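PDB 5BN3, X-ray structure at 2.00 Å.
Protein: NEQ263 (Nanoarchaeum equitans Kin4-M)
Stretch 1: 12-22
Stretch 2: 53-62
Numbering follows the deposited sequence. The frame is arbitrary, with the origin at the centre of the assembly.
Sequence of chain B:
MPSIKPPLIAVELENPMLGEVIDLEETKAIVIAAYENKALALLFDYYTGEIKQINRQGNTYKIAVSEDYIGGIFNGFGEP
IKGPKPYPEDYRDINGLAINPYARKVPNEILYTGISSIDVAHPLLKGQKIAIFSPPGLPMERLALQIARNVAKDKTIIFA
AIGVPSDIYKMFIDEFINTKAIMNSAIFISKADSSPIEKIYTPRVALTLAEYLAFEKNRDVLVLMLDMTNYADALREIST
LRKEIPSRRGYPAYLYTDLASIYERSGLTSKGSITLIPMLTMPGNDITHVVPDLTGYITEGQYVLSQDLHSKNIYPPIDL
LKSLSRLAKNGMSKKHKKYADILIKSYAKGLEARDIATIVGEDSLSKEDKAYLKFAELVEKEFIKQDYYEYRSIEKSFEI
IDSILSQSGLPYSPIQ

Stretch 1 (12-22) ELENPMLGEVI
Stretch 2 53-62: QINRQGNTYK

The strands through Val21-Ile22 and Asn55-Arg56 run antiparallel, their directions 143° apart, and the two stretches bury 751 Å² between them. Ile54 (phi/psi -126/134; chi1 m, chi2 t) points toward stretch 1 and packs CG2 on Ile22 CB at 3.8 Å and CD1 on Leu13 CD2 at 4.1 Å, a branched aliphatic cluster. Asn55 O receives a CA-H...O contact from Ile22 CA (3.5 Å).

Arg56 pairs with Ile22 (CA-CA 4.6 Å, non-hydrogen-bonded), their side chains on the same face. With chi angles m, t, p and 176°, its guanidinium reaches Glu14, Asn15 and Glu20: NH1 donates to Glu14 O at a very short 2.4 Å, NH2 to Asn15 O at 2.8 Å and Glu20 OE2 at 2.9 Å, and NE to Glu20 OE1 at 2.6 Å in a salt bridge. These acceptors lie near its plane, while Leu13 CB covers one face. Glu20 N donates to Met17 O (3.1 Å), closing the type II turn from Met17 to Glu20; the extended side chain (chi1 t, chi2 t) carries its carboxylate to Arg56, and its OE2 also accepts from Met17 N (3.3 Å).

Gln57 N donates to Val21 O (3.1 Å). Gly58, at phi/psi 79/16, suits the corner, and its O meets Met17 CE at 3.5 Å. Asn59 O accepts from Val21 N (2.9 Å). Thr60 CA approaches Gly19 O (3.3 Å). A water bridges Gly19 O (2.6 Å) to Tyr61 N (3.0 Å); Tyr61 CB packs on Val21 CG2 (3.7 Å).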

# COMPACT_ATOMS: atom_id res chain seq x y z
N GLU B 12 -3.30 19.12 35.99
CA GLU B 12 -4.01 20.39 36.02
C GLU B 12 -3.07 21.51 36.44
O GLU B 12 -2.49 21.46 37.53
CB GLU B 12 -5.21 20.32 36.97
CG GLU B 12 -6.00 19.01 36.92
CD GLU B 12 -5.38 17.90 37.76
OE1 GLU B 12 -4.27 18.11 38.31
OE2 GLU B 12 -5.99 16.82 37.87
N LEU B 13 -2.91 22.51 35.58
CA LEU B 13 -2.02 23.63 35.86
C LEU B 13 -2.69 24.96 35.54
O LEU B 13 -3.37 25.09 34.52
CB LEU B 13 -0.73 23.52 35.04
CG LEU B 13 0.24 22.38 35.29
CD1 LEU B 13 1.43 22.46 34.35
CD2 LEU B 13 0.72 22.40 36.73
N GLU B 14 -2.49 25.95 36.40
CA GLU B 14 -2.93 27.31 36.10
C GLU B 14 -1.99 27.92 35.07
O GLU B 14 -0.79 28.05 35.33
CB GLU B 14 -2.96 28.15 37.36
N ASN B 15 -2.53 28.27 33.91
CA ASN B 15 -1.76 28.85 32.81
C ASN B 15 -0.50 28.06 32.42
O ASN B 15 0.62 28.52 32.66
CB ASN B 15 -1.41 30.32 33.10
CG ASN B 15 -2.65 31.19 33.23
OD1 ASN B 15 -3.75 30.81 32.83
ND2 ASN B 15 -2.46 32.38 33.79
N PRO B 16 -0.69 26.88 31.81
CA PRO B 16 0.43 26.02 31.41
C PRO B 16 1.32 26.68 30.36
O PRO B 16 0.81 27.42 29.50
CB PRO B 16 -0.27 24.81 30.79
CG PRO B 16 -1.65 24.83 31.35
CD PRO B 16 -1.99 26.28 31.49
N MET B 17 2.62 26.42 30.43
CA MET B 17 3.57 26.92 29.45
C MET B 17 4.05 25.76 28.58
O MET B 17 4.45 24.72 29.10
CB MET B 17 4.76 27.58 30.14
CG MET B 17 5.95 27.87 29.24
SD MET B 17 7.42 28.35 30.17
CE MET B 17 6.82 29.82 31.01
N LEU B 18 4.01 25.94 27.27
CA LEU B 18 4.48 24.92 26.34
C LEU B 18 5.98 24.71 26.52
O LEU B 18 6.76 25.65 26.39
CB LEU B 18 4.18 25.34 24.90
CG LEU B 18 3.70 24.30 23.89
CD1 LEU B 18 4.38 24.51 22.54
CD2 LEU B 18 3.92 22.87 24.38
N GLY B 19 6.37 23.47 26.82
CA GLY B 19 7.78 23.15 26.99
C GLY B 19 8.29 23.32 28.42
O GLY B 19 9.47 23.11 28.68
N GLU B 20 7.39 23.69 29.32
CA GLU B 20 7.74 24.00 30.71
C GLU B 20 8.28 22.79 31.48
O GLU B 20 7.74 21.68 31.38
CB GLU B 20 6.51 24.56 31.42
CG GLU B 20 6.68 24.90 32.89
CD GLU B 20 5.39 25.41 33.51
OE1 GLU B 20 5.45 26.08 34.56
OE2 GLU B 20 4.30 25.14 32.94
N VAL B 21 9.36 23.00 32.23
CA VAL B 21 9.92 21.96 33.09
C VAL B 21 9.24 21.98 34.45
O VAL B 21 9.16 23.03 35.10
CB VAL B 21 11.42 22.16 33.31
CG1 VAL B 21 11.99 21.04 34.16
CG2 VAL B 21 12.14 22.22 31.98
N ILE B 22 8.73 20.83 34.89
CA ILE B 22 8.09 20.74 36.19
C ILE B 22 8.78 19.71 37.09
O ILE B 22 9.12 18.61 36.64
CB ILE B 22 6.58 20.44 36.08
CG1 ILE B 22 6.33 19.13 35.33
CG2 ILE B 22 5.86 21.58 35.39
CD1 ILE B 22 4.86 18.84 35.07
N GLN B 53 1.23 17.15 43.83
CA GLN B 53 2.19 18.15 44.28
C GLN B 53 3.23 18.43 43.21
O GLN B 53 4.11 17.61 42.95
CB GLN B 53 2.87 17.69 45.57
CG GLN B 53 3.83 18.71 46.17
CD GLN B 53 3.16 20.04 46.46
OE1 GLN B 53 3.68 21.09 46.10
NE2 GLN B 53 2.01 19.99 47.12
N ILE B 54 3.13 19.60 42.58
CA ILE B 54 4.01 19.96 41.47
C ILE B 54 4.71 21.30 41.69
O ILE B 54 4.08 22.28 42.08
CB ILE B 54 3.23 20.05 40.15
CG1 ILE B 54 2.42 18.77 39.93
CG2 ILE B 54 4.16 20.28 38.97
CD1 ILE B 54 1.50 18.87 38.76
N ASN B 55 6.02 21.33 41.43
CA ASN B 55 6.77 22.58 41.44
C ASN B 55 7.15 22.99 40.02
O ASN B 55 7.87 22.27 39.33
CB ASN B 55 8.01 22.45 42.32
CG ASN B 55 8.80 23.74 42.41
OD1 ASN B 55 9.93 23.83 41.94
ND2 ASN B 55 8.19 24.76 43.01
N ARG B 56 6.66 24.15 39.60
CA ARG B 56 6.93 24.65 38.25
C ARG B 56 8.17 25.53 38.22
O ARG B 56 8.27 26.50 38.98
CB ARG B 56 5.71 25.42 37.72
CG ARG B 56 4.41 24.63 37.75
CD ARG B 56 3.20 25.49 37.38
NE ARG B 56 3.23 25.92 35.98
CZ ARG B 56 2.27 26.62 35.39
NH1 ARG B 56 1.18 26.97 36.07
NH2 ARG B 56 2.38 26.97 34.12
N GLN B 57 9.11 25.20 37.35
CA GLN B 57 10.34 25.98 37.22
C GLN B 57 10.09 27.32 36.53
O GLN B 57 10.85 28.27 36.71
CB GLN B 57 11.41 25.19 36.46
CG GLN B 57 11.98 24.00 37.22
CD GLN B 57 13.31 23.53 36.67
OE1 GLN B 57 13.82 24.09 35.70
NE2 GLN B 57 13.88 22.50 37.28
N GLY B 58 9.03 27.38 35.73
CA GLY B 58 8.67 28.60 35.04
C GLY B 58 9.51 28.84 33.80
O GLY B 58 9.54 29.96 33.27
N ASN B 59 10.20 27.80 33.34
CA ASN B 59 11.02 27.91 32.13
C ASN B 59 11.11 26.59 31.37
O ASN B 59 10.85 25.52 31.93
CB ASN B 59 12.43 28.41 32.48
CG ASN B 59 13.11 27.55 33.54
OD1 ASN B 59 13.01 27.82 34.73
ND2 ASN B 59 13.83 26.53 33.09
N THR B 60 11.47 26.67 30.09
CA THR B 60 11.73 25.47 29.29
C THR B 60 13.10 24.92 29.67
O THR B 60 13.86 25.59 30.37
CB THR B 60 11.67 25.75 27.78
OG1 THR B 60 12.74 26.62 27.39
CG2 THR B 60 10.35 26.41 27.42
N TYR B 61 13.42 23.71 29.21
CA TYR B 61 14.65 23.05 29.64
C TYR B 61 15.93 23.71 29.12
O TYR B 61 16.08 23.97 27.93
CB TYR B 61 14.64 21.56 29.28
CG TYR B 61 15.76 20.78 29.94
CD1 TYR B 61 15.70 20.46 31.29
CD2 TYR B 61 16.88 20.38 29.23
CE1 TYR B 61 16.72 19.76 31.91
CE2 TYR B 61 17.90 19.68 29.83
CZ TYR B 61 17.82 19.38 31.17
OH TYR B 61 18.83 18.68 31.78
N LYS B 62 16.84 23.98 30.05
CA LYS B 62 18.11 24.62 29.72
C LYS B 62 19.28 23.87 30.34
O LYS B 62 19.11 23.13 31.32
CB LYS B 62 18.10 26.08 30.21
CG LYS B 62 17.00 26.94 29.61
CD LYS B 62 17.06 28.36 30.16
CE LYS B 62 15.97 29.23 29.55
NZ LYS B 62 16.00 30.62 30.08
O HOH W 1 11.57 22.12 27.44